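PDB 6ZDQ: telomerase reverse transcriptase from Candida albicans SC5314, which is a reverse transcriptase thought to elongate telomeres by adding simple sequence repeats to chromosome ends, copying a template within the telomerase RNA. Local coordinates for residues 469-480 with 513-524; 347-355 with 425-433. All coordinates share one frame; numbering follows the deposited sequence.

Contact 1. Residues 469-480 with 513-524; sequences LYSAMVHDCFQF and ILSGKILESYGA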
loop_
_atom_site.group_PDB
_atom_site.type_symbol
_atom_site.label_atom_id
_atom_site.label_comp_id
_atom_site.label_asym_id
_atom_site.label_seq_id
_atom_site.Cartn_x
_atom_site.Cartn_y
_atom_site.Cartn_z
ATOM N N LEU A 469 15.036 -16.185 8.324
ATOM C CA LEU A 469 16.283 -16.599 7.688
ATOM C C LEU A 469 17.367 -15.539 7.847
ATOM O O LEU A 469 18.492 -15.843 8.262
ATOM C CB LEU A 469 16.043 -16.903 6.210
ATOM C CG LEU A 469 17.261 -17.382 5.418
ATOM C CD1 LEU A 469 17.822 -18.652 6.032
ATOM C CD2 LEU A 469 16.901 -17.603 3.958
ATOM N N TYR A 470 17.049 -14.284 7.521
ATOM C CA TYR A 470 18.061 -13.236 7.598
ATOM C C TYR A 470 18.428 -12.911 9.040
ATOM O O TYR A 470 19.586 -12.579 9.321
ATOM C CB TYR A 470 17.584 -11.979 6.873
ATOM C CG TYR A 470 17.907 -11.970 5.395
ATOM C CD1 TYR A 470 18.461 -13.084 4.778
ATOM C CD2 TYR A 470 17.677 -10.839 4.622
ATOM C CE1 TYR A 470 18.764 -13.079 3.428
ATOM C CE2 TYR A 470 17.978 -10.824 3.271
ATOM C CZ TYR A 470 18.521 -11.946 2.680
ATOM O OH TYR A 470 18.821 -11.934 1.338
ATOM N N SER A 471 17.471 -13.003 9.966
ATOM C CA SER A 471 17.803 -12.780 11.369
ATOM C C SER A 471 18.657 -13.914 11.919
ATOM O O SER A 471 19.449 -13.699 12.843
ATOM C CB SER A 471 16.532 -12.616 12.199
ATOM O OG SER A 471 16.811 -11.949 13.417
ATOM N N ALA A 472 18.508 -15.123 11.373
ATOM C CA ALA A 472 19.421 -16.206 11.719
ATOM C C ALA A 472 20.785 -16.001 11.074
ATOM O O ALA A 472 21.815 -16.341 11.668
ATOM C CB ALA A 472 18.824 -17.550 11.300
ATOM N N MET A 473 20.810 -15.448 9.858
ATOM C CA MET A 473 22.074 -15.236 9.157
ATOM C C MET A 473 22.952 -14.232 9.888
ATOM O O MET A 473 24.155 -14.456 10.072
ATOM C CB MET A 473 21.808 -14.766 7.727
ATOM C CG MET A 473 23.069 -14.359 6.980
ATOM S SD MET A 473 22.732 -13.584 5.390
ATOM C CE MET A 473 21.868 -12.105 5.913
ATOM N N VAL A 474 22.368 -13.105 10.307
ATOM C CA VAL A 474 23.135 -12.093 11.028
ATOM C C VAL A 474 23.640 -12.644 12.354
ATOM O O VAL A 474 24.698 -12.231 12.845
ATOM C CB VAL A 474 22.286 -10.818 11.220
ATOM C CG1 VAL A 474 21.050 -11.111 12.050
ATOM C CG2 VAL A 474 23.111 -9.716 11.861
ATOM N N HIS A 475 22.908 -13.590 12.946
ATOM C CA HIS A 475 23.298 -14.145 14.238
ATOM C C HIS A 475 24.633 -14.879 14.154
ATOM O O HIS A 475 25.551 -14.611 14.938
ATOM C CB HIS A 475 22.201 -15.078 14.754
ATOM C CG HIS A 475 22.560 -15.796 16.018
ATOM N ND1 HIS A 475 23.111 -15.157 17.108
ATOM C CD2 HIS A 475 22.443 -17.100 16.366
ATOM C CE1 HIS A 475 23.319 -16.035 18.073
ATOM N NE2 HIS A 475 22.923 -17.221 17.649
ATOM N N ASP A 476 24.761 -15.811 13.207
ATOM C CA ASP A 476 25.940 -16.671 13.155
ATOM C C ASP A 476 27.057 -16.132 12.270
ATOM O O ASP A 476 28.234 -16.358 12.574
ATOM C CB ASP A 476 25.550 -18.078 12.685
ATOM C CG ASP A 476 24.602 -18.061 11.506
ATOM O OD1 ASP A 476 24.965 -17.498 10.450
ATOM O OD2 ASP A 476 23.493 -18.621 11.632
ATOM N N CYS A 477 26.730 -15.434 11.180
ATOM C CA CYS A 477 27.780 -14.931 10.300
ATOM C C CYS A 477 28.498 -13.731 10.902
ATOM O O CYS A 477 29.674 -13.498 10.597
ATOM C CB CYS A 477 27.202 -14.575 8.932
ATOM S SG CYS A 477 26.749 -16.004 7.926
ATOM N N PHE A 478 27.821 -12.967 11.758
ATOM C CA PHE A 478 28.402 -11.794 12.399
ATOM C C PHE A 478 28.654 -12.026 13.886
ATOM O O PHE A 478 28.630 -11.081 14.678
ATOM C CB PHE A 478 27.507 -10.574 12.192
ATOM C CG PHE A 478 27.312 -10.204 10.749
ATOM C CD1 PHE A 478 26.303 -10.786 9.999
ATOM C CD2 PHE A 478 28.140 -9.276 10.141
ATOM C CE1 PHE A 478 26.123 -10.450 8.671
ATOM C CE2 PHE A 478 27.966 -8.934 8.812
ATOM C CZ PHE A 478 26.956 -9.523 8.077
ATOM N N GLN A 479 28.907 -13.280 14.274
ATOM C CA GLN A 479 29.079 -13.614 15.686
ATOM C C GLN A 479 30.254 -12.881 16.320
ATOM O O GLN A 479 30.267 -12.697 17.542
ATOM C CB GLN A 479 29.252 -15.127 15.845
ATOM C CG GLN A 479 29.233 -15.622 17.286
ATOM C CD GLN A 479 27.906 -15.368 17.977
ATOM O OE1 GLN A 479 26.855 -15.329 17.336
ATOM N NE2 GLN A 479 27.947 -15.192 19.293
ATOM N N PHE A 480 31.236 -12.454 15.521
ATOM C CA PHE A 480 32.338 -11.668 16.067
ATOM C C PHE A 480 31.844 -10.358 16.666
ATOM O O PHE A 480 32.449 -9.843 17.614
ATOM C CB PHE A 480 33.383 -11.398 14.982
ATOM C CG PHE A 480 32.882 -10.533 13.860
ATOM C CD1 PHE A 480 32.220 -11.093 12.781
ATOM C CD2 PHE A 480 33.077 -9.162 13.884
ATOM C CE1 PHE A 480 31.757 -10.300 11.747
ATOM C CE2 PHE A 480 32.615 -8.365 12.856
ATOM C CZ PHE A 480 31.956 -8.935 11.785
ATOM N N ILE A 513 33.987 -9.724 5.263
ATOM C CA ILE A 513 33.070 -10.815 4.937
ATOM C C ILE A 513 32.032 -10.417 3.901
ATOM O O ILE A 513 31.307 -11.286 3.402
ATOM C CB ILE A 513 32.360 -11.345 6.197
ATOM C CG1 ILE A 513 31.651 -10.213 6.938
ATOM C CG2 ILE A 513 33.351 -12.045 7.113
ATOM C CD1 ILE A 513 30.998 -10.651 8.229
ATOM N N LEU A 514 31.940 -9.130 3.564
ATOM C CA LEU A 514 31.106 -8.718 2.442
ATOM C C LEU A 514 31.809 -8.945 1.112
ATOM O O LEU A 514 31.145 -9.143 0.088
ATOM C CB LEU A 514 30.716 -7.247 2.581
ATOM C CG LEU A 514 29.304 -6.955 3.088
ATOM C CD1 LEU A 514 29.054 -7.636 4.424
ATOM C CD2 LEU A 514 29.095 -5.457 3.198
ATOM N N SER A 515 33.142 -8.916 1.107
ATOM C CA SER A 515 33.913 -9.257 -0.079
ATOM C C SER A 515 34.069 -10.759 -0.261
ATOM O O SER A 515 34.589 -11.191 -1.295
ATOM C CB SER A 515 35.292 -8.599 -0.016
ATOM O OG SER A 515 35.989 -8.989 1.154
ATOM N N GLY A 516 33.634 -11.559 0.714
ATOM C CA GLY A 516 33.686 -12.999 0.621
ATOM C C GLY A 516 32.355 -13.596 0.200
ATOM O O GLY A 516 31.451 -12.914 -0.286
ATOM N N LYS A 517 32.242 -14.911 0.397
ATOM C CA LYS A 517 31.050 -15.658 0.012
ATOM C C LYS A 517 30.404 -16.369 1.196
ATOM O O LYS A 517 29.612 -17.297 0.998
ATOM C CB LYS A 517 31.383 -16.664 -1.092
ATOM C CG LYS A 517 32.512 -17.622 -0.752
ATOM C CD LYS A 517 32.864 -18.497 -1.945
ATOM C CE LYS A 517 34.046 -19.403 -1.639
ATOM N NZ LYS A 517 34.452 -20.202 -2.828
ATOM N N ILE A 518 30.730 -15.960 2.425
ATOM C CA ILE A 518 30.158 -16.617 3.598
ATOM C C ILE A 518 28.651 -16.394 3.664
ATOM O O ILE A 518 27.911 -17.257 4.154
ATOM C CB ILE A 518 30.870 -16.144 4.881
ATOM C CG1 ILE A 518 30.399 -16.957 6.088
ATOM C CG2 ILE A 518 30.654 -14.654 5.112
ATOM C CD1 ILE A 518 30.713 -18.434 5.985
ATOM N N LEU A 519 28.168 -15.249 3.174
ATOM C CA LEU A 519 26.733 -15.001 3.126
ATOM C C LEU A 519 26.047 -15.738 1.984
ATOM O O LEU A 519 24.824 -15.906 2.021
ATOM C CB LEU A 519 26.449 -13.501 2.999
ATOM C CG LEU A 519 26.751 -12.593 4.195
ATOM C CD1 LEU A 519 28.205 -12.149 4.211
ATOM C CD2 LEU A 519 25.825 -11.393 4.184
ATOM N N GLU A 520 26.802 -16.177 0.974
ATOM C CA GLU A 520 26.207 -16.858 -0.170
ATOM C C GLU A 520 25.662 -18.238 0.171
ATOM O O GLU A 520 24.926 -18.808 -0.642
ATOM C CB GLU A 520 27.225 -16.966 -1.307
ATOM C CG GLU A 520 27.279 -15.728 -2.189
ATOM C CD GLU A 520 28.219 -15.887 -3.368
ATOM O OE1 GLU A 520 29.385 -15.455 -3.263
ATOM O OE2 GLU A 520 27.792 -16.449 -4.399
ATOM N N SER A 521 26.001 -18.790 1.341
ATOM C CA SER A 521 25.354 -20.020 1.781
ATOM C C SER A 521 23.859 -19.808 1.976
ATOM O O SER A 521 23.066 -20.737 1.781
ATOM C CB SER A 521 25.998 -20.525 3.073
ATOM O OG SER A 521 25.935 -19.544 4.094
ATOM N N TYR A 522 23.462 -18.600 2.356
ATOM C CA TYR A 522 22.070 -18.187 2.343
ATOM C C TYR A 522 21.757 -17.503 1.014
ATOM O O TYR A 522 22.638 -17.256 0.189
ATOM C CB TYR A 522 21.774 -17.242 3.508
ATOM C CG TYR A 522 22.349 -17.686 4.835
ATOM C CD1 TYR A 522 23.644 -17.339 5.204
ATOM C CD2 TYR A 522 21.596 -18.442 5.724
ATOM C CE1 TYR A 522 24.174 -17.739 6.415
ATOM C CE2 TYR A 522 22.118 -18.846 6.939
ATOM C CZ TYR A 522 23.407 -18.492 7.279
ATOM O OH TYR A 522 23.933 -18.891 8.486
ATOM N N GLY A 523 20.480 -17.196 0.810
ATOM C CA GLY A 523 20.086 -16.467 -0.379
ATOM C C GLY A 523 20.390 -14.987 -0.293
ATOM O O GLY A 523 19.511 -14.150 -0.520
ATOM N N ALA A 524 21.638 -14.652 0.029
ATOM C CA ALA A 524 22.057 -13.277 0.261
ATOM C C ALA A 524 23.221 -12.953 -0.663
ATOM O O ALA A 524 24.297 -13.550 -0.546
ATOM C CB ALA A 524 22.456 -13.063 1.724
#
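In the palm of the reverse transcriptase domain, Tyr522 lies against Leu469, Met473, Asp476 and Cys477 on the C-terminal half of helix 460-477. Tyr522 belongs to the turn-rich chain that follows helix 504-514. This is buried helix-to-loop packing, well away from the bound RNA. Met473 covers one face of the Tyr522 ring. Met473 CG makes a CH-pi contact, 3.9 Å from the centroid of the Tyr522 ring and 26° off the normal. The sulfur of Met473 sits more obliquely, as a Met-aromatic contact. Met473 CG stands trans to the backbone N (chi1 173°), which carries the chain out over the tyrosine. A bend at chi3 then turns CE back over a face of the Tyr470 ring. At the edge of the Tyr522 ring two groups lie near its plane. Cys477 SG is 3.5 Å from Tyr522 CE1, and Leu469 CD1 is 3.8 Å from Tyr522 CD2. The phenol oxygen reaches Asp476, whose carboxylate is turned nearly parallel to the ring plane. Tyr522 OH donates a weak hydrogen bond to Asp476 OD1, at 2.6 Å.

Farther along, Ile513 CD1 touches two phenylalanine rings. Ile513 CD1 meets the Phe480 ring at its edge, 3.6 Å from Phe480 CE1, and approaches Phe478 obliquely. Phe490 of strand 489-492 also packs on Phe478, so this end joins the palm sheet. Ala524 CB fills in beside Met473 SD. At the other end Gly523 is the centre of an inverse gamma turn. Tyr470 OH donates to Gly523 O at 3.0 Å, coming from 41° above the carbonyl plane.

Contact 2. Residues 347-355 with 425-433; sequences QPVLMKKLE and LEVCRSQIY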
loop_
_atom_site.group_PDB
_atom_site.type_symbol
_atom_site.label_atom_id
_atom_site.label_comp_id
_atom_site.label_asym_id
_atom_site.label_seq_id
_atom_site.Cartn_x
_atom_site.Cartn_y
_atom_site.Cartn_z
ATOM N N GLN A 347 16.250 -22.139 -0.416
ATOM C CA GLN A 347 15.131 -22.917 0.112
ATOM C C GLN A 347 15.544 -23.933 1.173
ATOM O O GLN A 347 14.883 -23.991 2.224
ATOM C CB GLN A 347 14.394 -23.593 -1.049
ATOM C CG GLN A 347 13.855 -22.624 -2.089
ATOM C CD GLN A 347 13.372 -23.324 -3.344
ATOM O OE1 GLN A 347 14.146 -23.985 -4.038
ATOM N NE2 GLN A 347 12.086 -23.182 -3.642
ATOM N N PRO A 348 16.586 -24.756 0.985
ATOM C CA PRO A 348 16.893 -25.751 2.028
ATOM C C PRO A 348 17.374 -25.138 3.331
ATOM O O PRO A 348 17.029 -25.645 4.407
ATOM C CB PRO A 348 17.974 -26.620 1.371
ATOM C CG PRO A 348 18.612 -25.730 0.374
ATOM C CD PRO A 348 17.500 -24.885 -0.166
ATOM N N VAL A 349 18.165 -24.064 3.272
ATOM C CA VAL A 349 18.634 -23.424 4.497
ATOM C C VAL A 349 17.470 -22.782 5.241
ATOM O O VAL A 349 17.421 -22.795 6.475
ATOM C CB VAL A 349 19.740 -22.403 4.180
ATOM C CG1 VAL A 349 20.222 -21.728 5.455
ATOM C CG2 VAL A 349 20.896 -23.082 3.465
ATOM N N LEU A 350 16.517 -22.208 4.502
ATOM C CA LEU A 350 15.313 -21.679 5.133
ATOM C C LEU A 350 14.552 -22.776 5.867
ATOM O O LEU A 350 14.018 -22.548 6.960
ATOM C CB LEU A 350 14.419 -21.018 4.085
ATOM C CG LEU A 350 13.052 -20.527 4.564
ATOM C CD1 LEU A 350 13.211 -19.452 5.626
ATOM C CD2 LEU A 350 12.225 -20.014 3.398
ATOM N N MET A 351 14.496 -23.975 5.283
ATOM C CA MET A 351 13.751 -25.070 5.896
ATOM C C MET A 351 14.368 -25.490 7.226
ATOM O O MET A 351 13.652 -25.701 8.213
ATOM C CB MET A 351 13.676 -26.257 4.935
ATOM C CG MET A 351 12.669 -27.316 5.351
ATOM S SD MET A 351 10.987 -26.670 5.437
ATOM C CE MET A 351 10.121 -28.072 6.140
ATOM N N LYS A 352 15.699 -25.615 7.279
ATOM C CA LYS A 352 16.341 -26.066 8.511
ATOM C C LYS A 352 16.235 -25.016 9.612
ATOM O O LYS A 352 16.100 -25.362 10.792
ATOM C CB LYS A 352 17.804 -26.443 8.251
ATOM C CG LYS A 352 18.758 -25.270 8.084
ATOM C CD LYS A 352 20.210 -25.723 8.111
ATOM C CE LYS A 352 21.157 -24.540 7.975
ATOM N NZ LYS A 352 22.587 -24.952 7.963
ATOM N N LYS A 353 16.290 -23.731 9.250
ATOM C CA LYS A 353 16.133 -22.680 10.250
ATOM C C LYS A 353 14.722 -22.662 10.821
ATOM O O LYS A 353 14.531 -22.296 11.986
ATOM C CB LYS A 353 16.487 -21.319 9.652
ATOM C CG LYS A 353 17.941 -21.191 9.233
ATOM C CD LYS A 353 18.875 -21.465 10.399
ATOM C CE LYS A 353 20.329 -21.386 9.966
ATOM N NZ LYS A 353 21.267 -21.693 11.080
ATOM N N LEU A 354 13.725 -23.050 10.023
ATOM C CA LEU A 354 12.369 -23.176 10.547
ATOM C C LEU A 354 12.234 -24.392 11.454
ATOM O O LEU A 354 11.434 -24.377 12.396
ATOM C CB LEU A 354 11.364 -23.259 9.399
ATOM C CG LEU A 354 11.186 -22.007 8.538
ATOM C CD1 LEU A 354 10.234 -22.286 7.388
ATOM C CD2 LEU A 354 10.686 -20.844 9.378
ATOM N N GLU A 355 12.998 -25.452 11.185
ATOM C CA GLU A 355 12.962 -26.633 12.039
ATOM C C GLU A 355 13.696 -26.408 13.354
ATOM O O GLU A 355 13.320 -26.996 14.375
ATOM C CB GLU A 355 13.550 -27.832 11.296
ATOM C CG GLU A 355 12.728 -28.264 10.092
ATOM C CD GLU A 355 13.435 -29.301 9.245
ATOM O OE1 GLU A 355 14.669 -29.434 9.377
ATOM O OE2 GLU A 355 12.755 -29.983 8.448
ATOM N N LEU A 425 5.316 -27.613 9.958
ATOM C CA LEU A 425 6.441 -27.790 9.046
ATOM C C LEU A 425 5.982 -28.237 7.665
ATOM O O LEU A 425 6.606 -27.876 6.661
ATOM C CB LEU A 425 7.439 -28.790 9.628
ATOM C CG LEU A 425 8.172 -28.329 10.888
ATOM C CD1 LEU A 425 9.098 -29.420 11.402
ATOM C CD2 LEU A 425 8.947 -27.046 10.619
ATOM N N GLU A 426 4.904 -29.021 7.592
ATOM C CA GLU A 426 4.414 -29.487 6.299
ATOM C C GLU A 426 3.838 -28.342 5.474
ATOM O O GLU A 426 4.096 -28.249 4.269
ATOM C CB GLU A 426 3.370 -30.586 6.502
ATOM C CG GLU A 426 2.728 -31.087 5.217
ATOM C CD GLU A 426 3.750 -31.468 4.164
ATOM O OE1 GLU A 426 3.784 -30.812 3.102
ATOM O OE2 GLU A 426 4.525 -32.418 4.399
ATOM N N VAL A 427 3.054 -27.463 6.100
ATOM C CA VAL A 427 2.488 -26.342 5.355
ATOM C C VAL A 427 3.567 -25.320 5.014
ATOM O O VAL A 427 3.455 -24.603 4.012
ATOM C CB VAL A 427 1.318 -25.710 6.137
ATOM C CG1 VAL A 427 1.814 -25.021 7.395
ATOM C CG2 VAL A 427 0.543 -24.740 5.254
ATOM N N CYS A 428 4.625 -25.234 5.827
ATOM C CA CYS A 428 5.708 -24.299 5.534
ATOM C C CYS A 428 6.427 -24.675 4.244
ATOM O O CYS A 428 6.594 -23.839 3.349
ATOM C CB CYS A 428 6.691 -24.246 6.703
ATOM S SG CYS A 428 6.206 -23.118 8.026
ATOM N N ARG A 429 6.867 -25.932 4.133
ATOM C CA ARG A 429 7.532 -26.368 2.910
ATOM C C ARG A 429 6.592 -26.314 1.712
ATOM O O ARG A 429 7.041 -26.094 0.582
ATOM C CB ARG A 429 8.101 -27.777 3.080
ATOM C CG ARG A 429 7.073 -28.833 3.432
ATOM C CD ARG A 429 7.534 -30.209 2.986
ATOM N NE ARG A 429 7.752 -30.258 1.542
ATOM C CZ ARG A 429 6.799 -30.511 0.650
ATOM N NH1 ARG A 429 5.556 -30.741 1.054
ATOM N NH2 ARG A 429 7.087 -30.533 -0.643
ATOM N N SER A 430 5.291 -26.521 1.936
ATOM C CA SER A 430 4.323 -26.387 0.851
ATOM C C SER A 430 4.315 -24.967 0.297
ATOM O O SER A 430 4.271 -24.767 -0.922
ATOM C CB SER A 430 2.930 -26.784 1.339
ATOM O OG SER A 430 1.959 -26.601 0.324
ATOM N N GLN A 431 4.354 -23.969 1.182
ATOM C CA GLN A 431 4.425 -22.571 0.770
ATOM C C GLN A 431 5.780 -22.196 0.184
ATOM O O GLN A 431 5.900 -21.118 -0.408
ATOM C CB GLN A 431 4.105 -21.656 1.955
ATOM C CG GLN A 431 2.679 -21.779 2.473
ATOM C CD GLN A 431 1.660 -21.188 1.521
ATOM O OE1 GLN A 431 1.782 -20.040 1.096
ATOM N NE2 GLN A 431 0.645 -21.973 1.178
ATOM N N ILE A 432 6.803 -23.032 0.360
ATOM C CA ILE A 432 8.137 -22.743 -0.155
ATOM C C ILE A 432 8.328 -23.386 -1.522
ATOM O O ILE A 432 8.661 -22.706 -2.501
ATOM C CB ILE A 432 9.221 -23.217 0.830
ATOM C CG1 ILE A 432 9.151 -22.415 2.130
ATOM C CG2 ILE A 432 10.601 -23.103 0.202
ATOM C CD1 ILE A 432 10.054 -22.943 3.222
ATOM N N TYR A 433 8.117 -24.700 -1.599
ATOM C CA TYR A 433 8.423 -25.472 -2.801
ATOM C C TYR A 433 7.211 -25.637 -3.716
ATOM O O TYR A 433 7.261 -25.273 -4.895
ATOM C CB TYR A 433 8.985 -26.843 -2.405
ATOM C CG TYR A 433 10.284 -26.779 -1.631
ATOM C CD1 TYR A 433 11.506 -26.763 -2.291
ATOM C CD2 TYR A 433 10.289 -26.741 -0.244
ATOM C CE1 TYR A 433 12.698 -26.709 -1.592
ATOM C CE2 TYR A 433 11.477 -26.685 0.466
ATOM C CZ TYR A 433 12.677 -26.669 -0.213
ATOM O OH TYR A 433 13.862 -26.614 0.486
#
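Two nearly antiparallel helices pack side by side here, with Gln347, Leu350, Met351 and Leu354 packing against Leu425, Cys428, Arg429 and Ile432. Helix 347-356 follows the palm strand 332-337. Helix 421-434 leads into strand 436-440 of the mixed sheet. The axes of the two short segments are 10.8 Å apart at closest approach, with 161° between their directions. Contact is mainly apolar.

Ile432 is central. Ile432 CD1 reaches Leu350 CD2 at 3.7 Å and also lies near Leu354 CD1. Its CG2 branch points back to the CB and CG of Gln347. Phe465 of helix 460-477 touches Leu350, Leu354 and Ile432, and so closes over the same apolar cluster. On the next turn, Leu354 CD1 meets Cys428 CB at 4.1 Å.

Met351 bends at chi2 (61°), which lays its methyl group along the partner helix. Met351 CE then touches Arg429 CB at 3.7 Å and the backbone carbonyl of Leu425. The arginine leads away from the contact beyond CB. Arg429 NH1 forms a salt bridge with Glu426 OE1 (2.7 Å), on the syn lone pair of that oxygen and in the guanidinium plane. Asp434 also pairs with Arg429.

At one end the Tyr433 ring lies across the start of helix 347-356. Gln347 CB is 3.6 Å from Tyr433 CE1, and Ile432 CG2 covers one face of the ring. At the other end both methyls of Leu425 rest on Glu355 CG. The whole is antiparallel helix packing within the right-hand fold of reverse transcriptases, probably where palm and fingers adjoin.

How the contacts relate
From the N terminus, helix 347-356 comes first, a short helix after palm strand 332-337. Helix 421-434 returns to it and closes contact 2, a loop that includes segments not modelled. The chain then runs through two strands of the mixed sheet and enters helix 460-477. Contact 1 closes later, when the end of helix 504-514 and the chain after it fold back on that helix, beyond two palm strands. The two loops follow in series and neither nest nor cross. They meet in space on helix 347-356: Val349 touches Tyr522, and Leu350 touches Leu469. Contact 2 joins this helix to 421-434, while contact 1 lies on helix 460-477, which packs on both helices of contact 2.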